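Local atomic coordinates of DUF3809 domain-containing protein (Deinococcus radiodurans, PDB entry 3NQN), a protein that is of unknown function but binds calcium ions and belongs to a family placed in the Bet v 1-like clan. Residues 74-82 / 92-100. Sequence-based numbering, arbitrary orientation. Where two conformers were deposited one is given.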
loop_
_atom_site.group_PDB
_atom_site.type_symbol
_atom_site.label_atom_id
_atom_site.label_comp_id
_atom_site.label_asym_id
_atom_site.label_seq_id
_atom_site.Cartn_x
_atom_site.Cartn_y
_atom_site.Cartn_z
ATOM N N PRO A 74 16.469 -3.969 -31.389
ATOM C CA PRO A 74 16.444 -4.735 -32.641
ATOM C C PRO A 74 16.213 -6.248 -32.476
ATOM O O PRO A 74 15.550 -6.847 -33.316
ATOM C CB PRO A 74 17.819 -4.435 -33.255
ATOM C CG PRO A 74 18.143 -3.089 -32.752
ATOM C CD PRO A 74 17.603 -3.030 -31.352
ATOM N N GLN A 75 16.700 -6.844 -31.387
ATOM C CA GLN A 75 16.550 -8.289 -31.132
ATOM C C GLN A 75 15.470 -8.613 -30.101
ATOM O O GLN A 75 15.270 -9.772 -29.753
ATOM C CB GLN A 75 17.850 -8.871 -30.593
ATOM C CG GLN A 75 19.069 -8.588 -31.385
ATOM C CD GLN A 75 20.223 -9.406 -30.895
ATOM O OE1 GLN A 75 21.074 -8.917 -30.151
ATOM N NE2 GLN A 75 20.198 -10.695 -31.203
ATOM N N GLY A 76 14.810 -7.593 -29.562
ATOM C CA GLY A 76 13.795 -7.838 -28.532
ATOM C C GLY A 76 13.313 -6.588 -27.822
ATOM O O GLY A 76 12.726 -5.713 -28.433
ATOM N N ALA A 77 13.578 -6.512 -26.526
ATOM C CA ALA A 77 13.115 -5.399 -25.713
ATOM C C ALA A 77 13.800 -5.426 -24.367
ATOM O O ALA A 77 14.326 -6.470 -23.940
ATOM C CB ALA A 77 11.590 -5.486 -25.520
ATOM N N GLU A 78 13.776 -4.286 -23.686
ATOM C CA GLU A 78 14.291 -4.172 -22.325
ATOM C C GLU A 78 13.279 -3.486 -21.435
ATOM O O GLU A 78 12.393 -2.761 -21.918
ATOM C CB GLU A 78 15.529 -3.281 -22.278
ATOM C CG GLU A 78 16.731 -3.778 -22.985
ATOM C CD GLU A 78 17.862 -2.766 -22.928
ATOM O OE1 GLU A 78 18.106 -2.183 -21.831
ATOM O OE2 GLU A 78 18.506 -2.555 -23.960
ATOM N N LEU A 79 13.432 -3.702 -20.129
ATOM C CA LEU A 79 12.806 -2.856 -19.114
ATOM C C LEU A 79 13.924 -2.073 -18.461
ATOM O O LEU A 79 14.937 -2.652 -18.035
ATOM C CB LEU A 79 12.091 -3.679 -18.039
ATOM C CG LEU A 79 10.885 -4.500 -18.476
ATOM C CD1 LEU A 79 10.274 -5.161 -17.278
ATOM C CD2 LEU A 79 9.848 -3.632 -19.204
ATOM N N ARG A 80 13.763 -0.764 -18.414
ATOM C CA ARG A 80 14.707 0.109 -17.742
ATOM C C ARG A 80 13.984 0.835 -16.598
ATOM O O ARG A 80 12.983 1.473 -16.816
ATOM C CB ARG A 80 15.300 1.087 -18.725
ATOM C CG ARG A 80 16.192 0.415 -19.725
ATOM C CD ARG A 80 16.813 1.389 -20.679
ATOM N NE ARG A 80 17.533 0.684 -21.733
ATOM C CZ ARG A 80 17.876 1.223 -22.897
ATOM N NH1 ARG A 80 17.569 2.492 -23.172
ATOM N NH2 ARG A 80 18.526 0.498 -23.789
ATOM N N PRO A 81 14.487 0.673 -15.356
ATOM C CA PRO A 81 13.792 1.127 -14.154
ATOM C C PRO A 81 13.726 2.619 -13.999
ATOM O O PRO A 81 14.658 3.325 -14.384
ATOM C CB PRO A 81 14.639 0.532 -13.017
ATOM C CG PRO A 81 15.981 0.415 -13.575
ATOM C CD PRO A 81 15.780 0.052 -15.025
ATOM N N LEU A 82 12.612 3.095 -13.461
ATOM C CA LEU A 82 12.470 4.501 -13.127
ATOM C C LEU A 82 12.709 4.685 -11.637
ATOM O O LEU A 82 12.391 3.810 -10.826
ATOM C CB LEU A 82 11.093 5.019 -13.523
ATOM C CG LEU A 82 10.792 4.932 -15.023
ATOM C CD1 LEU A 82 9.486 5.615 -15.325
ATOM C CD2 LEU A 82 11.939 5.551 -15.843
ATOM N N ALA A 92 13.721 -1.400 -8.096
ATOM C CA ALA A 92 14.119 -1.145 -9.490
ATOM C C ALA A 92 14.164 -2.489 -10.206
ATOM O O ALA A 92 14.960 -3.349 -9.840
ATOM C CB ALA A 92 15.466 -0.520 -9.544
ATOM N N VAL A 93 13.292 -2.658 -11.209
ATOM C CA VAL A 93 13.214 -3.875 -12.007
ATOM C C VAL A 93 13.779 -3.625 -13.403
ATOM O O VAL A 93 13.296 -2.752 -14.144
ATOM C CB VAL A 93 11.772 -4.370 -12.137
ATOM C CG1 VAL A 93 11.704 -5.619 -13.074
ATOM C CG2 VAL A 93 11.187 -4.707 -10.756
ATOM N N SER A 94 14.859 -4.315 -13.724
ATOM C CA SER A 94 15.496 -4.201 -15.039
ATOM C C SER A 94 15.453 -5.557 -15.712
ATOM O O SER A 94 15.439 -6.576 -15.045
ATOM C CB SER A 94 16.953 -3.768 -14.907
ATOM O OG SER A 94 17.105 -2.641 -14.078
ATOM N N GLY A 95 15.417 -5.555 -17.037
ATOM C CA GLY A 95 15.417 -6.790 -17.798
ATOM C C GLY A 95 15.790 -6.581 -19.250
ATOM O O GLY A 95 15.573 -5.484 -19.830
ATOM N N GLN A 96 16.407 -7.602 -19.831
ATOM C CA GLN A 96 16.767 -7.584 -21.224
ATOM C C GLN A 96 16.371 -8.926 -21.831
ATOM O O GLN A 96 16.539 -9.984 -21.200
ATOM C CB GLN A 96 18.269 -7.336 -21.425
ATOM C CG GLN A 96 18.868 -6.113 -20.648
ATOM C CD GLN A 96 19.145 -6.428 -19.179
ATOM O OE1 GLN A 96 19.640 -7.493 -18.855
ATOM N NE2 GLN A 96 18.843 -5.468 -18.286
ATOM N N ALA A 97 15.831 -8.879 -23.045
ATOM C CA ALA A 97 15.378 -10.074 -23.733
ATOM C C ALA A 97 15.760 -10.018 -25.197
ATOM O O ALA A 97 15.623 -8.968 -25.860
ATOM C CB ALA A 97 13.844 -10.230 -23.596
ATOM N N THR A 98 16.216 -11.148 -25.722
ATOM C CA THR A 98 16.526 -11.238 -27.146
ATOM C C THR A 98 15.860 -12.485 -27.720
ATOM O O THR A 98 15.642 -13.454 -27.012
ATOM C CB THR A 98 18.023 -11.324 -27.402
ATOM O OG1 THR A 98 18.528 -12.525 -26.812
ATOM C CG2 THR A 98 18.742 -10.120 -26.818
ATOM N N ALA A 99 15.480 -12.402 -28.991
ATOM C CA ALA A 99 14.893 -13.520 -29.730
ATOM C C ALA A 99 15.785 -13.756 -30.931
ATOM O O ALA A 99 16.189 -12.802 -31.621
ATOM C CB ALA A 99 13.493 -13.191 -30.174
ATOM N N ALA A 100 16.148 -15.004 -31.150
ATOM C CA ALA A 100 17.076 -15.339 -32.203
ATOM C C ALA A 100 16.454 -16.296 -33.206
ATOM O O ALA A 100 15.237 -16.578 -33.164
ATOM C CB ALA A 100 18.334 -15.938 -31.608
HETATM O O HOH W 1 17.562 -2.953 -18.961
#
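The carbonyl oxygen of L79 is met by G95 N and by a water: L79 O lies 3.1 Å from the backbone N of G95 and within hydrogen-bonding distance of the water. That water is equally close to E78 OE1 and accepts from Q96 NE2, 2.9 Å away, so it links both strands on the face carrying E78, R80 and Q96. G95 returns the bond through its own O to L79 N (2.8 Å), and two residues along, at the next hydrogen-bonded pair, A77 and A97 bond reciprocally, A97 N lying 3.0 Å from A77 O. A99 N to Q75 O, the shortest bond at 2.7 Å, adds a further backbone link beyond the G76/T98 pair.

Between these rungs E78 faces Q96 in a non-hydrogen-bonded pair. E78 CG touches Q96 CG at 3.9 Å, while carboxylate and amide planes stand 74° apart. The bend of Q96 at chi2 (80°) sets its amide beside the water, and NE2 also bonds Q110 OE1 on strand 104-114. R80 turns the NE and NH2 side of its guanidinium to E78, one nitrogen to each carboxylate oxygen (NE to OE1 2.9 Å), both above the carboxylate plane. Toward the P81 end, P81 CB packs on A92 CB (3.7 Å).

On the other face A77, L79, V93, A97 and A99 are all apolar; helix 18-26 covers A77, A97 and A99. This central beta hairpin of the antiparallel sheet is thus two-faced, its second side combining salt bridge, Q96 and water with the P81/A92 contact. The two-nitrogen grip of R80 probably favours an ionised E78 and limits rotation of its carboxylate.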